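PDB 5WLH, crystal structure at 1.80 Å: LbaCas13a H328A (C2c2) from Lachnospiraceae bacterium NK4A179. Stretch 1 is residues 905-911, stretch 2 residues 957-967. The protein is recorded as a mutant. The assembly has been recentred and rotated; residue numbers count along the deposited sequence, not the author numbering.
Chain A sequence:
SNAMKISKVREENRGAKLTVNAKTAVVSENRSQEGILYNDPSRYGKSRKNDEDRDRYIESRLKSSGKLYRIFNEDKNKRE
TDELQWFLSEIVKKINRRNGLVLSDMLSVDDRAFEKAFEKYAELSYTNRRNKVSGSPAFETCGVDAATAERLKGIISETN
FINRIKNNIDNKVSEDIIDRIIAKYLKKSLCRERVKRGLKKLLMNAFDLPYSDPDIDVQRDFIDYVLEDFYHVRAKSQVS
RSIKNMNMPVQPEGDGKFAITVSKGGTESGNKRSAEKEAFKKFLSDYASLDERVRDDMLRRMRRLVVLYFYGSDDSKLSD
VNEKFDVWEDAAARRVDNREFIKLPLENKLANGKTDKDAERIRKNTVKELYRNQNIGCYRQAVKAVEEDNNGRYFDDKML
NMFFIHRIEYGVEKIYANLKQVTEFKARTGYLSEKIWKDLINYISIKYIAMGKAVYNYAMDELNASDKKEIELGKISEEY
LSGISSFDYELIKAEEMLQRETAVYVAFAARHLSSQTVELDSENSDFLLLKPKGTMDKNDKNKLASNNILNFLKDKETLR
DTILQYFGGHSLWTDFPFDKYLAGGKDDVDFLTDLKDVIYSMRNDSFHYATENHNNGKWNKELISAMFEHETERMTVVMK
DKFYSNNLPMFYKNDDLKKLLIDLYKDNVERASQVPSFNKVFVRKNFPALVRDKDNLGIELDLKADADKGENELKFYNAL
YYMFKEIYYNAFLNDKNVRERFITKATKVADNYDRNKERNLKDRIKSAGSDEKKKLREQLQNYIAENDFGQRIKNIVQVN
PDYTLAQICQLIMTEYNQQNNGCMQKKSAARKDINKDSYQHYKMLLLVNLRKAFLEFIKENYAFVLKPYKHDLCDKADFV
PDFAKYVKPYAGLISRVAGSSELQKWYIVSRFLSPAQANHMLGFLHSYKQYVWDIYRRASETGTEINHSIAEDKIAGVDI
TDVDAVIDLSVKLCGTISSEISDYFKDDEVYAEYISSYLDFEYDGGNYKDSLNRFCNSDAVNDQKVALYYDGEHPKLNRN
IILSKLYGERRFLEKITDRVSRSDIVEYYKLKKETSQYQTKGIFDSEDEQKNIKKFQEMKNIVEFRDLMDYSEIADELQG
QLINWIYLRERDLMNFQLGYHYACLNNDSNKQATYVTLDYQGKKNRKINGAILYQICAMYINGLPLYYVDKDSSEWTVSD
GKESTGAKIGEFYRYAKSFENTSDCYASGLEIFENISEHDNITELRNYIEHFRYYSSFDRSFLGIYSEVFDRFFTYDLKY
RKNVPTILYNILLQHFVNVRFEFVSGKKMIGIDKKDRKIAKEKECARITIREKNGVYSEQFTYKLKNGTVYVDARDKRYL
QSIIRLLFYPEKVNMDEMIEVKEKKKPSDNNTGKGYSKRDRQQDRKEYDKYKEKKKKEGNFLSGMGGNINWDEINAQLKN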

ATOM      1  N   LYS A 905      11.031  -4.485  23.391  1.00 21.79           N
ATOM      2  CA  LYS A 905      10.221  -5.106  22.348  1.00 23.32           C
ATOM      3  C   LYS A 905      10.728  -4.744  20.957  1.00 21.80           C
ATOM      4  O   LYS A 905      10.856  -5.614  20.088  1.00 20.40           O
ATOM      5  CB  LYS A 905       8.759  -4.682  22.470  1.00 24.10           C
ATOM      6  CG  LYS A 905       8.038  -5.110  23.725  1.00 27.01           C
ATOM      7  CD  LYS A 905       6.601  -4.603  23.575  1.00 33.38           C
ATOM      8  CE  LYS A 905       5.935  -4.402  24.896  1.00 38.45           C
ATOM      9  NZ  LYS A 905       4.628  -3.735  24.678  1.00 36.23           N
ATOM     10  N   TRP A 906      10.949  -3.449  20.703  1.00 23.11           N
ATOM     11  CA  TRP A 906      11.460  -3.051  19.391  1.00 22.22           C
ATOM     12  C   TRP A 906      12.775  -3.748  19.099  1.00 24.33           C
ATOM     13  O   TRP A 906      13.043  -4.157  17.965  1.00 21.88           O
ATOM     14  CB  TRP A 906      11.661  -1.539  19.323  1.00 19.91           C
ATOM     15  CG  TRP A 906      10.401  -0.793  19.236  1.00 23.33           C
ATOM     16  CD1 TRP A 906       9.753  -0.162  20.258  1.00 27.60           C
ATOM     17  CD2 TRP A 906       9.602  -0.592  18.065  1.00 23.92           C
ATOM     18  NE1 TRP A 906       8.599   0.426  19.793  1.00 29.49           N
ATOM     19  CE2 TRP A 906       8.487   0.181  18.449  1.00 29.12           C
ATOM     20  CE3 TRP A 906       9.725  -0.987  16.730  1.00 28.91           C
ATOM     21  CZ2 TRP A 906       7.493   0.558  17.550  1.00 31.63           C
ATOM     22  CZ3 TRP A 906       8.742  -0.602  15.834  1.00 30.98           C
ATOM     23  CH2 TRP A 906       7.643   0.162  16.248  1.00 32.15           C
ATOM     24  N   TYR A 907      13.615  -3.870  20.120  1.00 23.23           N
ATOM     25  CA  TYR A 907      14.877  -4.573  19.985  1.00 21.06           C
ATOM     26  C   TYR A 907      14.674  -6.009  19.537  1.00 20.63           C
ATOM     27  O   TYR A 907      15.183  -6.418  18.487  1.00 23.02           O
ATOM     28  CB  TYR A 907      15.617  -4.525  21.318  1.00 22.51           C
ATOM     29  CG  TYR A 907      16.855  -5.376  21.360  1.00 25.01           C
ATOM     30  CD1 TYR A 907      17.765  -5.383  20.303  1.00 25.51           C
ATOM     31  CD2 TYR A 907      17.139  -6.147  22.486  1.00 25.03           C
ATOM     32  CE1 TYR A 907      18.914  -6.168  20.359  1.00 24.31           C
ATOM     33  CE2 TYR A 907      18.274  -6.922  22.554  1.00 26.41           C
ATOM     34  CZ  TYR A 907      19.169  -6.924  21.498  1.00 26.68           C
ATOM     35  OH  TYR A 907      20.310  -7.700  21.578  1.00 30.14           O
ATOM     36  N   ILE A 908      13.961  -6.804  20.339  1.00 19.38           N
ATOM     37  CA  ILE A 908      13.856  -8.229  20.034  1.00 21.10           C
ATOM     38  C   ILE A 908      13.108  -8.453  18.722  1.00 21.63           C
ATOM     39  O   ILE A 908      13.503  -9.297  17.914  1.00 20.21           O
ATOM     40  CB  ILE A 908      13.201  -8.984  21.202  1.00 22.26           C
ATOM     41  CG1 ILE A 908      14.118  -8.913  22.432  1.00 24.44           C
ATOM     42  CG2 ILE A 908      12.913 -10.442  20.825  1.00 23.45           C
ATOM     43  CD1 ILE A 908      15.522  -9.542  22.176  1.00 29.59           C
ATOM     44  N   VAL A 909      12.019  -7.716  18.482  1.00 18.42           N
ATOM     45  CA  VAL A 909      11.273  -7.939  17.244  1.00 18.77           C
ATOM     46  C   VAL A 909      12.144  -7.619  16.032  1.00 21.45           C
ATOM     47  O   VAL A 909      12.263  -8.435  15.112  1.00 19.58           O
ATOM     48  CB  VAL A 909       9.957  -7.140  17.240  1.00 20.57           C
ATOM     49  CG1 VAL A 909       9.324  -7.150  15.839  1.00 19.62           C
ATOM     50  CG2 VAL A 909       8.989  -7.767  18.217  1.00 21.65           C
ATOM     51  N   SER A 910      12.794  -6.450  16.027  1.00 19.57           N
ATOM     52  CA  SER A 910      13.597  -6.100  14.852  1.00 20.85           C
ATOM     53  C   SER A 910      14.813  -7.004  14.734  1.00 24.39           C
ATOM     54  O   SER A 910      15.243  -7.330  13.620  1.00 19.40           O
ATOM     55  CB  SER A 910      14.034  -4.637  14.903  1.00 21.41           C
ATOM     56  OG  SER A 910      14.952  -4.402  15.957  1.00 23.95           O
ATOM     57  N   ARG A 911      15.345  -7.451  15.871  1.00 21.97           N
ATOM     58  CA  ARG A 911      16.573  -8.234  15.856  1.00 23.00           C
ATOM     59  C   ARG A 911      16.366  -9.598  15.214  1.00 20.94           C
ATOM     60  O   ARG A 911      17.318 -10.175  14.683  1.00 22.06           O
ATOM     61  CB  ARG A 911      17.106  -8.387  17.286  1.00 22.31           C
ATOM     62  CG  ARG A 911      18.514  -8.958  17.366  1.00 24.18           C
ATOM     63  CD  ARG A 911      19.548  -8.038  16.758  1.00 23.64           C
ATOM     64  NE  ARG A 911      20.885  -8.608  16.933  1.00 25.54           N
ATOM     65  CZ  ARG A 911      21.472  -9.443  16.074  1.00 28.14           C
ATOM     66  NH1 ARG A 911      20.865  -9.807  14.947  1.00 25.70           N
ATOM     67  NH2 ARG A 911      22.679  -9.910  16.343  1.00 27.86           N
TER
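Stretch 2 (957-967) GVDITDVDAVI

Residues 905-911 belong to a helix that begins earlier in the chain, and the i to i+4 bonds confirm it: Val909 N to Lys905 O is 2.9 Å, Ser910 N to Trp906 O 3.0 Å and Arg911 N to Tyr907 O 2.8 Å. Stretch 2 starts in a loop at Gly957, whose phi of 89° suits glycine, passes through extended Val958 and Asp959 (psi 154° and 130°), and turns into a helix at Ile960 that continues beyond Ile967. Asp959 holds the N-cap position, although its side chain makes no capping bond; its backbone O accepts from Val963 N at 3.0 Å. The two helices run in broadly the same direction, with an angle of 31° between their N-to-C vectors (signed crossing -31°) and a closest axial approach of 9.0 Å. The CA-CA separations fix the register: Trp906 to Val963 is 6.7 Å, Tyr907 to Val966 5.7 Å and Ser910 to Ile967 5.8 Å.

Trp906 points toward stretch 2 and has 80 Å² covered by it, the largest share of any residue here. Val963 CG1 lies over one face of its indole, 3.5 Å from Trp906 CD2 and 3.8 Å from the centroid of the five-membered ring, 21° off the normal, which is CH-pi geometry. The CA-to-CB bond of Ile967 points sideways, yet its end comes nearer, bringing Ile967 CD1 to 3.9 Å from Trp906 CE3. Val966 packs close to the backbone: its CG1 is 3.3 Å from Tyr907 CA and 3.7 Å from Tyr907 CB. One turn on, Ser910 OG approaches Ile967 CA at 3.8 Å without bonding across; it donates instead to Trp906 O at 2.8 Å within its own helix. No hydrogen bond links the stretches, so their 303 Å² of buried surface rests on packing contacts.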

ATOM      1  N   GLY A 957       5.066   5.754  23.828  1.00 43.04           N
ATOM      2  CA  GLY A 957       5.727   6.234  25.022  1.00 46.49           C
ATOM      3  C   GLY A 957       7.234   6.386  24.949  1.00 44.41           C
ATOM      4  O   GLY A 957       7.834   6.887  25.910  1.00 47.74           O
ATOM      5  N   VAL A 958       7.880   5.973  23.859  1.00 34.26           N
ATOM      6  CA  VAL A 958       9.334   5.996  23.802  1.00 28.71           C
ATOM      7  C   VAL A 958       9.789   6.871  22.648  1.00 26.20           C
ATOM      8  O   VAL A 958       9.077   7.052  21.654  1.00 25.74           O
ATOM      9  CB  VAL A 958       9.930   4.578  23.690  1.00 32.28           C
ATOM     10  CG1 VAL A 958       9.506   3.729  24.889  1.00 36.68           C
ATOM     11  CG2 VAL A 958       9.502   3.923  22.405  1.00 36.73           C
ATOM     12  N   ASP A 959      10.995   7.414  22.788  1.00 25.59           N
ATOM     13  CA  ASP A 959      11.524   8.352  21.808  1.00 24.51           C
ATOM     14  C   ASP A 959      11.744   7.640  20.482  1.00 23.21           C
ATOM     15  O   ASP A 959      12.382   6.584  20.445  1.00 21.31           O
ATOM     16  CB  ASP A 959      12.859   8.941  22.269  1.00 30.26           C
ATOM     17  CG  ASP A 959      12.712   9.963  23.376  1.00 41.93           C
ATOM     18  OD1 ASP A 959      11.568  10.258  23.788  1.00 41.44           O
ATOM     19  OD2 ASP A 959      13.765  10.469  23.826  1.00 47.09           O
ATOM     20  N   ILE A 960      11.235   8.230  19.395  1.00 22.43           N
ATOM     21  CA  ILE A 960      11.452   7.639  18.077  1.00 23.93           C
ATOM     22  C   ILE A 960      12.939   7.535  17.767  1.00 25.64           C
ATOM     23  O   ILE A 960      13.382   6.573  17.125  1.00 22.56           O
ATOM     24  CB  ILE A 960      10.707   8.441  16.999  1.00 21.88           C
ATOM     25  CG1 ILE A 960       9.201   8.211  17.136  1.00 24.40           C
ATOM     26  CG2 ILE A 960      11.196   8.029  15.579  1.00 22.29           C
ATOM     27  CD1 ILE A 960       8.355   9.244  16.414  1.00 29.02           C
ATOM     28  N   THR A 961      13.736   8.516  18.219  1.00 27.62           N
ATOM     29  CA  THR A 961      15.183   8.457  17.997  1.00 25.80           C
ATOM     30  C   THR A 961      15.798   7.221  18.650  1.00 22.73           C
ATOM     31  O   THR A 961      16.735   6.633  18.109  1.00 22.02           O
ATOM     32  CB  THR A 961      15.856   9.739  18.509  1.00 31.63           C
ATOM     33  OG1 THR A 961      15.294  10.871  17.832  1.00 30.85           O
ATOM     34  CG2 THR A 961      17.367   9.716  18.245  1.00 28.44           C
ATOM     35  N   ASP A 962      15.279   6.804  19.813  1.00 22.08           N
ATOM     36  CA  ASP A 962      15.766   5.576  20.431  1.00 22.50           C
ATOM     37  C   ASP A 962      15.304   4.350  19.663  1.00 22.60           C
ATOM     38  O   ASP A 962      16.078   3.405  19.476  1.00 23.47           O
ATOM     39  CB  ASP A 962      15.298   5.468  21.880  1.00 21.65           C
ATOM     40  CG  ASP A 962      15.996   6.456  22.788  1.00 27.61           C
ATOM     41  OD1 ASP A 962      17.049   7.007  22.381  1.00 27.92           O
ATOM     42  OD2 ASP A 962      15.485   6.675  23.896  1.00 32.93           O
ATOM     43  N   VAL A 963      14.039   4.335  19.243  1.00 21.64           N
ATOM     44  CA  VAL A 963      13.540   3.214  18.455  1.00 19.08           C
ATOM     45  C   VAL A 963      14.366   3.067  17.202  1.00 17.53           C
ATOM     46  O   VAL A 963      14.755   1.960  16.815  1.00 23.57           O
ATOM     47  CB  VAL A 963      12.056   3.404  18.111  1.00 20.48           C
ATOM     48  CG1 VAL A 963      11.574   2.204  17.284  1.00 20.90           C
ATOM     49  CG2 VAL A 963      11.253   3.514  19.393  1.00 24.46           C
ATOM     50  N   ASP A 964      14.615   4.199  16.537  1.00 19.89           N
ATOM     51  CA  ASP A 964      15.436   4.229  15.341  1.00 19.07           C
ATOM     52  C   ASP A 964      16.791   3.589  15.590  1.00 25.33           C
ATOM     53  O   ASP A 964      17.207   2.688  14.855  1.00 21.62           O
ATOM     54  CB  ASP A 964      15.578   5.669  14.861  1.00 21.05           C
ATOM     55  CG  ASP A 964      16.174   5.762  13.470  1.00 26.00           C
ATOM     56  OD1 ASP A 964      17.390   5.502  13.324  1.00 28.35           O
ATOM     57  OD2 ASP A 964      15.427   6.070  12.509  1.00 27.64           O
ATOM     58  N   ALA A 965      17.483   4.024  16.651  1.00 22.34           N
ATOM     59  CA  ALA A 965      18.813   3.500  16.930  1.00 25.03           C
ATOM     60  C   ALA A 965      18.764   2.009  17.207  1.00 21.83           C
ATOM     61  O   ALA A 965      19.669   1.269  16.817  1.00 22.80           O
ATOM     62  CB  ALA A 965      19.418   4.240  18.122  1.00 25.61           C
ATOM     63  N   VAL A 966      17.714   1.550  17.888  1.00 21.68           N
ATOM     64  CA  VAL A 966      17.601   0.129  18.186  1.00 22.93           C
ATOM     65  C   VAL A 966      17.412  -0.667  16.906  1.00 25.09           C
ATOM     66  O   VAL A 966      18.084  -1.681  16.679  1.00 22.75           O
ATOM     67  CB  VAL A 966      16.444  -0.122  19.161  1.00 23.70           C
ATOM     68  CG1 VAL A 966      16.158  -1.586  19.217  1.00 24.78           C
ATOM     69  CG2 VAL A 966      16.802   0.415  20.563  1.00 23.04           C
ATOM     70  N   ILE A 967      16.462  -0.245  16.069  1.00 22.05           N
ATOM     71  CA  ILE A 967      16.234  -0.981  14.829  1.00 18.08           C
ATOM     72  C   ILE A 967      17.480  -0.947  13.963  1.00 20.15           C
ATOM     73  O   ILE A 967      17.861  -1.956  13.365  1.00 20.62           O
ATOM     74  CB  ILE A 967      15.021  -0.427  14.071  1.00 17.40           C
ATOM     75  CG1 ILE A 967      13.762  -0.510  14.928  1.00 22.31           C
ATOM     76  CG2 ILE A 967      14.812  -1.242  12.774  1.00 21.87           C
ATOM     77  CD1 ILE A 967      12.516  -0.010  14.196  1.00 23.51           C
TER